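Local coordinates for protein iron transport multicopper oxidase FET3 (Saccharomyces cerevisiae, PDB 1ZPU) that oxidizes Fe(2+) to Fe(3+) with four copper ions, using O2 as electron acceptor, so that iron can be taken up with high affinity through the permease FTR1, at residues A[36-39]-A[43-46]; A[91-96]-A[118-123]. All coordinates share one frame; numbering follows the deposited sequence.

Both contacts lie in the first cupredoxin-like domain of this multicopper oxidase. The centres of contact 1 and contact 2 are about 5 Å apart. Contact 1 comes first along the chain. Each joins the two sheets of one beta-sandwich. Strands 43-49 and 88-94 are antiparallel neighbours in one sheet, and strands 36-39 and 117-123 are parallel neighbours in the other. Probable backbone hydrogen bonds connect the contacts within each sheet: Ile46 O with Tyr91 N in the first, and Ile36 O with Ile121 N in the second. Their apolar side chains touch one another between the sheets. The same domain carries His60, His62, His105 and His107, ligands of the type 2 and type 3 coppers.

Contact 1: A[36-39]-A[43-46]; sequences ITVN and RVQI. With NAG (2-acetamido-2-deoxy-beta-D-glucopyranose), chain K.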
# COMPACT_ATOMS: atom_id res chain seq x y z
N ILE A 36 -2.65 14.64 7.58
CA ILE A 36 -3.21 15.71 6.75
C ILE A 36 -4.72 15.53 6.61
O ILE A 36 -5.20 14.43 6.34
CB ILE A 36 -2.58 15.73 5.35
CG1 ILE A 36 -1.07 15.94 5.44
CG2 ILE A 36 -3.18 16.84 4.52
CD1 ILE A 36 -0.32 15.53 4.17
N THR A 37 -5.46 16.63 6.78
CA THR A 37 -6.89 16.62 6.51
C THR A 37 -7.21 17.79 5.58
O THR A 37 -6.95 18.95 5.91
CB THR A 37 -7.70 16.68 7.82
OG1 THR A 37 -7.30 15.59 8.67
CG2 THR A 37 -9.18 16.55 7.55
N VAL A 38 -7.74 17.47 4.40
CA VAL A 38 -8.11 18.50 3.42
C VAL A 38 -9.54 18.31 2.92
O VAL A 38 -10.18 17.28 3.22
CB VAL A 38 -7.12 18.57 2.23
CG1 VAL A 38 -5.70 18.77 2.73
CG2 VAL A 38 -7.20 17.31 1.39
N ASN A 39 -10.04 19.29 2.17
CA ASN A 39 -11.34 19.20 1.53
C ASN A 39 -11.22 18.82 0.06
O ASN A 39 -10.20 19.12 -0.58
CB ASN A 39 -12.07 20.53 1.65
CG ASN A 39 -12.84 20.66 2.94
OD1 ASN A 39 -13.86 19.99 3.15
ND2 ASN A 39 -12.37 21.53 3.82
N ARG A 43 -5.59 22.07 -2.72
CA ARG A 43 -4.22 21.88 -3.18
C ARG A 43 -3.33 21.55 -1.99
O ARG A 43 -3.40 22.19 -0.95
CB ARG A 43 -3.71 23.12 -3.91
CG ARG A 43 -2.30 22.98 -4.46
CD ARG A 43 -1.88 24.14 -5.35
NE ARG A 43 -2.66 24.21 -6.59
CZ ARG A 43 -2.46 23.45 -7.66
NH1 ARG A 43 -1.51 22.53 -7.66
NH2 ARG A 43 -3.23 23.60 -8.73
N VAL A 44 -2.49 20.53 -2.14
CA VAL A 44 -1.52 20.16 -1.11
C VAL A 44 -0.12 20.38 -1.65
O VAL A 44 0.24 19.83 -2.69
CB VAL A 44 -1.69 18.68 -0.62
CG1 VAL A 44 -0.68 18.36 0.47
CG2 VAL A 44 -3.10 18.42 -0.11
N GLN A 45 0.66 21.18 -0.93
CA GLN A 45 2.05 21.46 -1.30
C GLN A 45 3.01 21.08 -0.17
O GLN A 45 3.16 21.81 0.80
CB GLN A 45 2.21 22.93 -1.66
CG GLN A 45 1.29 23.39 -2.79
CD GLN A 45 1.45 24.87 -3.10
OE1 GLN A 45 1.81 25.66 -2.23
NE2 GLN A 45 1.18 25.26 -4.33
N ILE A 46 3.68 19.93 -0.31
CA ILE A 46 4.63 19.47 0.68
C ILE A 46 6.07 19.65 0.20
O ILE A 46 6.47 19.09 -0.82
CB ILE A 46 4.38 18.00 1.10
CG1 ILE A 46 2.91 17.82 1.47
CG2 ILE A 46 5.26 17.61 2.28
CD1 ILE A 46 2.48 16.44 1.56
C1 NAG K . 2.11 24.36 -7.41
C2 NAG K . 3.03 25.45 -7.97
C3 NAG K . 2.18 26.58 -8.52
C4 NAG K . 1.24 26.02 -9.58
C5 NAG K . 0.56 24.72 -9.17
C6 NAG K . -0.02 24.01 -10.40
C7 NAG K . 4.08 26.64 -5.99
C8 NAG K . 3.65 28.09 -6.08
N2 NAG K . 4.13 25.91 -7.11
O3 NAG K . 3.02 27.55 -9.14
O4 NAG K . 0.28 27.01 -9.90
O5 NAG K . 1.44 23.81 -8.52
O6 NAG K . 0.84 24.17 -11.51
O7 NAG K . 4.41 26.16 -4.92
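Ile36 and Ile46 reach toward each other across the sandwich and meet tip to tip. Their CD1 methyls touch, Ile36 CD1 lying 3.9 Å from Ile46 CD1. The two residues share nearly the same shape. In each, CG1 is anti to the carbonyl carbon and chi2 is near trans (162° in Ile36, 166° in Ile46). With chi2 extended, each CD1 reaches out from its own strand to the other.

Val38 and Val44 form the second pair, and they meet differently. Their side chains cross at about a right angle. A single branch of each does the touching, with Val38 CG1 3.9 Å from Val44 CG2. Both touching pairs are methyl to methyl, and no hydrogen bond joins the segments.

Arg43 and Gln45, which alternate with Val44 and Ile46, lie beside the sugar on Asn92. NAG C5 lies over one face of the Arg43 guanidinium, toward its rim. Arg43 NH1 is 3.3 Å from NAG O5 and also hydrogen-bonds Asn92 OD1. Gln45 NE2 lies 3.3 Å from NAG C1.

The segments belong to consecutive strands that are joined by a short turn and placed in opposite sheets. Trp7 of strand 2-14 packs on both Ile36 and Ile46. Strand 117-123 pairs with 36-39 by backbone bonds and lays Phe120 on Ile36 and Val44. Strand 88-94 brings Phe93 against Val44.

Contact 2: A[91-96]-A[118-123]; sequences YNFTVD and GLFIIK. With NAG (2-acetamido-2-deoxy-beta-D-glucopyranose), chain K.
Phe120 meets Phe93 and Val95 across the interior of the sandwich, and its side chain can be followed from the backbone outward. Its CB points toward segment 91-96. CG is anti to the backbone N (chi1 -165°), which carries the ring in between the two sheets. The far half of the ring makes the contact. Phe120 CE2 lies 4.0 Å from Phe93 CZ. At the tip, Phe120 CZ is 4.1 Å from Phe93 CE1. On the other side of the ring, Phe120 CE1 has Val95 CG2 at 4.4 Å. Ile122 CG1, from the same strand, lies in the ring plane at the edge, 3.6 Å from Phe120 CE1.

The two phenyl groups come from opposite directions. Phe93 offers its edge, with Phe120 CE2 near its ring plane. Phe93 and Val95 both meet the Phe120 ring obliquely.

Val95 and Ile122 reach toward each other tip to tip. The extended chain of Ile122 (chi2 161°) brings CD1 up to Val95, where Val95 CG1 is 3.5 Å from Ile122 CD1. Val95 CG1 also lies 3.7 Å from Ile122 CG2.

Asn92 turns the other way from Phe93. Its ND2 is bonded covalently to NAG C1 (1.4 Å), and Asn-Phe-Thr here is the sequon for N-glycosylation. The strand thus holds sugar on one side and sandwich interior on the other.

Strand 43-49 flanks 88-94 in one sheet. In the other sheet, 117-123 lies between 36-39 and 100-105. Tyr102 of strand 100-105 packs on Phe120 and Ile122. From strand 60-62 of the same sheet, the ring of Phe61 meets that of Phe93, with the planes at about 45°.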
# COMPACT_ATOMS: atom_id res chain seq x y z
N TYR A 91 6.15 18.38 -3.51
CA TYR A 91 5.00 17.61 -3.96
C TYR A 91 3.82 18.57 -4.04
O TYR A 91 3.36 19.08 -3.02
CB TYR A 91 4.73 16.44 -3.01
CG TYR A 91 5.78 15.33 -3.09
CD1 TYR A 91 6.84 15.27 -2.19
CD2 TYR A 91 5.71 14.36 -4.08
CE1 TYR A 91 7.81 14.26 -2.27
CE2 TYR A 91 6.67 13.34 -4.18
CZ TYR A 91 7.72 13.29 -3.27
OH TYR A 91 8.66 12.29 -3.37
N ASN A 92 3.34 18.83 -5.25
CA ASN A 92 2.35 19.86 -5.50
C ASN A 92 1.24 19.28 -6.33
O ASN A 92 1.41 19.04 -7.52
CB ASN A 92 3.03 21.01 -6.23
CG ASN A 92 2.18 22.26 -6.34
OD1 ASN A 92 0.95 22.22 -6.14
ND2 ASN A 92 2.84 23.38 -6.64
N PHE A 93 0.10 19.03 -5.70
CA PHE A 93 -1.01 18.34 -6.36
C PHE A 93 -2.35 18.74 -5.80
O PHE A 93 -2.45 19.18 -4.66
CB PHE A 93 -0.83 16.82 -6.29
CG PHE A 93 -0.82 16.26 -4.89
CD1 PHE A 93 -1.98 15.78 -4.31
CD2 PHE A 93 0.36 16.19 -4.16
CE1 PHE A 93 -1.98 15.25 -3.01
CE2 PHE A 93 0.36 15.67 -2.87
CZ PHE A 93 -0.81 15.19 -2.29
N THR A 94 -3.39 18.57 -6.60
CA THR A 94 -4.76 18.82 -6.17
C THR A 94 -5.42 17.49 -5.87
O THR A 94 -4.85 16.43 -6.13
CB THR A 94 -5.58 19.52 -7.23
OG1 THR A 94 -4.74 19.82 -8.35
CG2 THR A 94 -6.16 20.81 -6.69
N VAL A 95 -6.62 17.55 -5.32
CA VAL A 95 -7.31 16.35 -4.88
C VAL A 95 -8.76 16.37 -5.41
O VAL A 95 -9.74 16.45 -4.66
CB VAL A 95 -7.12 16.20 -3.35
CG1 VAL A 95 -8.41 15.95 -2.62
CG2 VAL A 95 -6.08 15.13 -3.07
N ASP A 96 -8.88 16.32 -6.73
CA ASP A 96 -10.17 16.48 -7.39
C ASP A 96 -10.94 15.18 -7.57
O ASP A 96 -12.14 15.20 -7.81
CB ASP A 96 -9.98 17.17 -8.73
CG ASP A 96 -9.60 18.64 -8.58
OD1 ASP A 96 -10.50 19.48 -8.30
OD2 ASP A 96 -8.39 18.94 -8.74
N GLY A 118 1.86 8.38 7.74
CA GLY A 118 0.85 9.23 8.34
C GLY A 118 -0.44 9.15 7.55
O GLY A 118 -0.44 8.69 6.41
N LEU A 119 -1.54 9.60 8.15
CA LEU A 119 -2.84 9.55 7.51
C LEU A 119 -3.13 10.77 6.64
O LEU A 119 -2.68 11.88 6.91
CB LEU A 119 -3.93 9.38 8.56
CG LEU A 119 -3.91 8.13 9.44
CD1 LEU A 119 -5.18 8.04 10.22
CD2 LEU A 119 -3.74 6.87 8.63
N PHE A 120 -3.92 10.55 5.59
CA PHE A 120 -4.32 11.60 4.67
C PHE A 120 -5.83 11.49 4.49
O PHE A 120 -6.30 10.56 3.82
CB PHE A 120 -3.61 11.41 3.34
CG PHE A 120 -3.67 12.60 2.43
CD1 PHE A 120 -4.88 13.00 1.85
CD2 PHE A 120 -2.50 13.31 2.13
CE1 PHE A 120 -4.92 14.11 1.01
CE2 PHE A 120 -2.54 14.43 1.28
CZ PHE A 120 -3.74 14.83 0.72
N ILE A 121 -6.57 12.41 5.10
CA ILE A 121 -8.03 12.36 5.06
C ILE A 121 -8.60 13.45 4.19
O ILE A 121 -8.25 14.63 4.35
CB ILE A 121 -8.65 12.45 6.49
CG1 ILE A 121 -8.79 11.07 7.09
CG2 ILE A 121 -10.03 13.05 6.46
CD1 ILE A 121 -7.57 10.59 7.78
N ILE A 122 -9.46 13.05 3.26
CA ILE A 122 -10.20 14.01 2.44
C ILE A 122 -11.69 13.94 2.78
O ILE A 122 -12.30 12.88 2.65
CB ILE A 122 -9.99 13.76 0.93
CG1 ILE A 122 -8.50 13.69 0.60
CG2 ILE A 122 -10.67 14.84 0.11
CD1 ILE A 122 -8.20 13.02 -0.71
N LYS A 123 -12.26 15.06 3.22
CA LYS A 123 -13.69 15.09 3.53
C LYS A 123 -14.53 15.45 2.31
O LYS A 123 -14.07 16.22 1.45
CB LYS A 123 -14.03 16.07 4.65
CG LYS A 123 -13.24 15.91 5.93
CD LYS A 123 -12.14 16.96 6.01
CE LYS A 123 -12.71 18.37 6.20
NZ LYS A 123 -11.68 19.41 5.85
C1 NAG K . 2.11 24.36 -7.41
C2 NAG K . 3.03 25.45 -7.97
C3 NAG K . 2.18 26.58 -8.52
C4 NAG K . 1.24 26.02 -9.58
C5 NAG K . 0.56 24.72 -9.17
C6 NAG K . -0.02 24.01 -10.40
C7 NAG K . 4.08 26.64 -5.99
C8 NAG K . 3.65 28.09 -6.08
N2 NAG K . 4.13 25.91 -7.11
O3 NAG K . 3.02 27.55 -9.14
O4 NAG K . 0.28 27.01 -9.90
O5 NAG K . 1.44 23.81 -8.52
O6 NAG K . 0.84 24.17 -11.51
O7 NAG K . 4.41 26.16 -4.92